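Local atomic coordinates of 3-chlorocatechol 1,2-dioxygenase (Rhodococcus opacus, PDB entry 2BOY), a protein that probably catalyses the intradiol ring cleavage of catechols such as 3-chlorocatechol, using a bound ferric iron. Residues A[76-81]-A[131-136]; A[107-110]-A[116-119]. All blocks are in the same frame, centred on the assembly; numbering follows the deposited sequence.

Contact 1. Residues A[76-81]-A[131-136]; sequences GPYFIP and GEYSFI. With FE (Fe (III) ion), chain I; BHO (benzhydroxamic acid), chain J.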
# COMPACT_ATOMS: atom_id res chain seq x y z
N GLY A 76 15.84 6.83 5.90
CA GLY A 76 15.19 5.81 6.72
C GLY A 76 14.22 6.46 7.73
O GLY A 76 14.06 7.70 7.77
N PRO A 77 13.53 5.64 8.52
CA PRO A 77 12.41 6.12 9.34
C PRO A 77 12.73 6.42 10.79
O PRO A 77 11.79 6.74 11.56
CB PRO A 77 11.42 4.92 9.28
CG PRO A 77 12.35 3.74 9.34
CD PRO A 77 13.60 4.16 8.51
N TYR A 78 14.00 6.34 11.19
CA TYR A 78 14.35 6.43 12.59
C TYR A 78 15.09 7.68 13.01
O TYR A 78 15.64 7.71 14.13
CB TYR A 78 15.18 5.19 13.01
CG TYR A 78 14.41 3.89 12.89
CD1 TYR A 78 13.01 3.86 12.90
CD2 TYR A 78 15.09 2.69 12.79
CE1 TYR A 78 12.32 2.61 12.80
CE2 TYR A 78 14.42 1.47 12.69
CZ TYR A 78 13.06 1.44 12.70
OH TYR A 78 12.46 0.18 12.60
N PHE A 79 15.10 8.72 12.18
CA PHE A 79 15.67 9.99 12.64
C PHE A 79 14.77 10.57 13.71
O PHE A 79 13.55 10.47 13.58
CB PHE A 79 15.73 11.03 11.49
CG PHE A 79 16.17 12.39 11.93
CD1 PHE A 79 17.47 12.59 12.43
CD2 PHE A 79 15.31 13.49 11.82
CE1 PHE A 79 17.88 13.86 12.83
CE2 PHE A 79 15.72 14.80 12.22
CZ PHE A 79 16.99 14.98 12.73
N ILE A 80 15.37 11.19 14.73
CA ILE A 80 14.65 11.93 15.75
C ILE A 80 15.31 13.31 15.97
O ILE A 80 16.52 13.39 16.32
CB ILE A 80 14.60 11.12 17.10
CG1 ILE A 80 13.97 9.71 16.90
CG2 ILE A 80 13.88 11.96 18.17
CD1 ILE A 80 12.38 9.64 16.86
N PRO A 81 14.56 14.39 15.76
CA PRO A 81 15.11 15.73 15.91
C PRO A 81 15.41 16.03 17.35
O PRO A 81 14.88 15.35 18.25
CB PRO A 81 13.96 16.65 15.42
CG PRO A 81 12.72 15.83 15.76
CD PRO A 81 13.15 14.43 15.32
N GLY A 131 22.08 -3.53 17.90
CA GLY A 131 21.17 -3.19 16.81
C GLY A 131 19.88 -2.44 17.17
O GLY A 131 18.91 -2.45 16.40
N GLU A 132 19.85 -1.76 18.32
CA GLU A 132 18.64 -1.05 18.74
C GLU A 132 18.84 0.46 18.66
O GLU A 132 19.91 0.96 18.99
CB GLU A 132 18.31 -1.36 20.21
CG GLU A 132 18.05 -2.86 20.52
CD GLU A 132 16.81 -3.38 19.79
OE1 GLU A 132 15.76 -2.72 19.88
OE2 GLU A 132 16.89 -4.43 19.12
N TYR A 133 17.79 1.18 18.29
CA TYR A 133 17.81 2.63 18.30
C TYR A 133 17.07 3.23 19.49
O TYR A 133 16.02 2.72 19.86
CB TYR A 133 17.11 3.14 17.06
CG TYR A 133 17.93 3.06 15.77
CD1 TYR A 133 17.84 1.94 14.94
CD2 TYR A 133 18.78 4.11 15.40
CE1 TYR A 133 18.58 1.89 13.74
CE2 TYR A 133 19.52 4.06 14.16
CZ TYR A 133 19.38 2.95 13.36
OH TYR A 133 20.10 2.88 12.21
N SER A 134 17.58 4.32 20.04
CA SER A 134 16.83 5.08 21.03
C SER A 134 15.52 5.63 20.41
O SER A 134 15.40 5.79 19.16
CB SER A 134 17.70 6.18 21.72
OG SER A 134 18.07 7.21 20.81
N PHE A 135 14.54 5.83 21.29
CA PHE A 135 13.12 6.16 20.97
C PHE A 135 12.36 5.04 20.30
O PHE A 135 11.28 4.63 20.77
CB PHE A 135 12.95 7.47 20.14
CG PHE A 135 13.53 8.69 20.79
CD1 PHE A 135 12.80 9.40 21.72
CD2 PHE A 135 14.83 9.12 20.48
CE1 PHE A 135 13.33 10.53 22.37
CE2 PHE A 135 15.37 10.25 21.09
CZ PHE A 135 14.62 10.96 22.06
N ILE A 136 12.92 4.54 19.20
CA ILE A 136 12.39 3.41 18.50
C ILE A 136 12.16 2.23 19.46
O ILE A 136 11.06 1.65 19.52
CB ILE A 136 13.29 3.01 17.34
CG1 ILE A 136 13.69 4.25 16.49
CG2 ILE A 136 12.57 1.94 16.49
CD1 ILE A 136 12.53 5.19 16.18
FE FE I . 19.53 2.84 10.37
C1 BHO J . 16.48 2.01 8.11
C2 BHO J . 16.17 2.18 6.68
C3 BHO J . 15.03 1.55 6.16
C4 BHO J . 14.25 0.75 7.02
C5 BHO J . 14.56 0.60 8.35
C6 BHO J . 15.68 1.21 8.91
C BHO J . 17.70 2.70 8.66
O1 BHO J . 18.59 2.90 7.90
N BHO J . 17.90 3.05 9.91
O2 BHO J . 17.07 3.67 10.60

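Contact 2. Residues A[107-110]-A[116-119]; sequences GEVV and PLAD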
# COMPACT_ATOMS: atom_id res chain seq x y z
N GLY A 107 36.23 13.10 10.87
CA GLY A 107 35.46 13.67 9.77
C GLY A 107 36.08 14.94 9.22
O GLY A 107 36.80 15.67 9.92
N GLU A 108 35.81 15.20 7.94
CA GLU A 108 36.17 16.48 7.34
C GLU A 108 35.01 16.81 6.40
O GLU A 108 34.43 15.90 5.74
CB GLU A 108 37.51 16.36 6.54
CG GLU A 108 38.00 17.72 5.98
CD GLU A 108 39.20 17.62 5.04
OE1 GLU A 108 39.35 16.57 4.36
OE2 GLU A 108 39.97 18.61 4.96
N VAL A 109 34.68 18.09 6.32
CA VAL A 109 33.69 18.58 5.37
C VAL A 109 34.34 19.69 4.54
O VAL A 109 34.87 20.65 5.13
CB VAL A 109 32.38 19.12 6.02
CG1 VAL A 109 31.34 19.46 4.90
CG2 VAL A 109 31.76 18.11 7.09
N VAL A 110 34.30 19.54 3.21
CA VAL A 110 34.89 20.54 2.29
C VAL A 110 33.82 21.07 1.33
O VAL A 110 32.75 20.47 1.23
CB VAL A 110 36.04 19.93 1.50
CG1 VAL A 110 37.20 19.48 2.46
CG2 VAL A 110 35.55 18.77 0.53
N PRO A 116 38.05 23.64 3.19
CA PRO A 116 37.31 23.30 4.42
C PRO A 116 36.10 24.20 4.65
O PRO A 116 36.11 25.41 4.34
CB PRO A 116 38.33 23.53 5.54
CG PRO A 116 39.66 23.57 4.87
CD PRO A 116 39.43 24.08 3.47
N LEU A 117 35.04 23.59 5.19
CA LEU A 117 33.85 24.33 5.59
C LEU A 117 33.76 24.26 7.10
O LEU A 117 33.64 23.16 7.67
CB LEU A 117 32.58 23.74 4.94
CG LEU A 117 32.40 24.05 3.43
CD1 LEU A 117 31.22 23.29 2.82
CD2 LEU A 117 32.18 25.60 3.27
N ALA A 118 33.86 25.41 7.74
CA ALA A 118 33.71 25.50 9.20
C ALA A 118 32.25 25.67 9.61
O ALA A 118 31.45 26.19 8.84
CB ALA A 118 34.57 26.68 9.74
N ASP A 119 31.91 25.27 10.83
CA ASP A 119 30.58 25.45 11.41
C ASP A 119 29.48 24.73 10.61
O ASP A 119 28.34 25.17 10.57
CB ASP A 119 30.25 26.95 11.51
CG ASP A 119 31.19 27.66 12.49
OD1 ASP A 119 31.26 27.21 13.65
OD2 ASP A 119 31.90 28.64 12.17

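Contact 1. Residues A[76-81]-A[131-136]
Tyr78 against Tyr133 and Ile136, with Ile80 against Phe135, makes an apolar loop-to-loop contact at the active site of an intradiol dioxygenase. The loop after helix 56-64 here meets the loop joining strands 121-125 and 146-150, on one side of the ferric site of the beta-rich catalytic domain. Tyr78 is the central residue. Its CG stands anti to the carbonyl carbon (chi1 -63°), which sends the ring across to the second loop. One face of that ring receives Ile136 CG2, 3.9 Å from the Tyr78 ring centroid, a CH-pi contact; Pro77 CG lies over the opposite face. Ile136 suits this place because both branches reach the ring, CD1 coming within 3.6 Å of Tyr78 CD1. The Tyr78 and Tyr133 rings meet obliquely, their planes at 59°, with Tyr78 CD2 3.6 Å from Tyr133 CD1. The Tyr78 hydroxyl is hydrogen-bonded to that of Tyr167, so this amphipathic side chain satisfies its polar end while its ring packs on aliphatic carbon. Replacing Tyr78 by an alanine would probably leave Ile136 without its aromatic partner, one side of the Tyr133 ring less supported, and Tyr167 without this hydroxyl mate. Farther along, Ile80 lays CG2 over a face of Phe135, 3.9 Å from the Phe135 ring centroid, in a second CH-pi contact. Benzhydroxamic acid is bound in the pocket beside Tyr78 and Pro77, with Pro77 CD 3.6 Å from the ligand's phenyl carbon C1. Gly76 has a positive phi, which suits glycine, and a CB there would also run into that phenyl ring. His191 and His193 also bind the metal, and Tyr133 joins them through its phenolic oxygen, the Tyr133 OH to iron distance being 1.9 Å.

Contact 2. Residues A[107-110]-A[116-119]
Leu117 N donates a 2.9 Å backbone hydrogen bond to Val109 O, tying the chain back onto the end of the strand it has just left. Next to this bond, Val110 and Pro116 form a single beta bridge, their CA atoms 4.2 Å apart. The chain thus doubles back over a short loop in a hairpin-like return, although 116-119 is not itself a regular strand. Proline is tolerated at Pro116 because the bond is given by the following residue, and its own nitrogen, which carries no hydrogen, is not asked to donate. The Leu117 side chain turns toward the strand: CD1 rests 3.6 Å from Val110 O and only loosely, at 4.4 Å, on Val109 CG1. Leucine is long enough for CD1 to lie beside the last carbonyl of the strand. Strand 102-110 is itself fixed in the sheet between strands 156-162 and 241-250, where Val109 packs on Phe249. On the returning chain, Leu117 O is bonded to Thr151 OG1, and Asp119 makes a salt bridge with Arg150. Since the one hydrogen bond between 107-110 and 116-119 runs from backbone to backbone, the pairing itself probably depends little on side-chain chemistry, which contributes mainly the apolar packing of Leu117.

How the contacts relate
The centre of contact 1 lies about 10 Å from the centre of the chain, at the iron and ligand pocket, whereas that of contact 2 lies about 21 Å from it, away from the iron and the ligand pocket. Even so, contact 2 is largely buried, while contact 1 is only partly so, its Ile136 being exposed. Their chemistry differs accordingly: two irregular loops meet through aromatic and aliphatic side chains in contact 1, but a strand end and its returning chain meet through backbone in contact 2. In sequence, contact 2 is nested within the loop closed by contact 1, in the same dioxygenase domain; the nearest atoms remain about 15 Å apart.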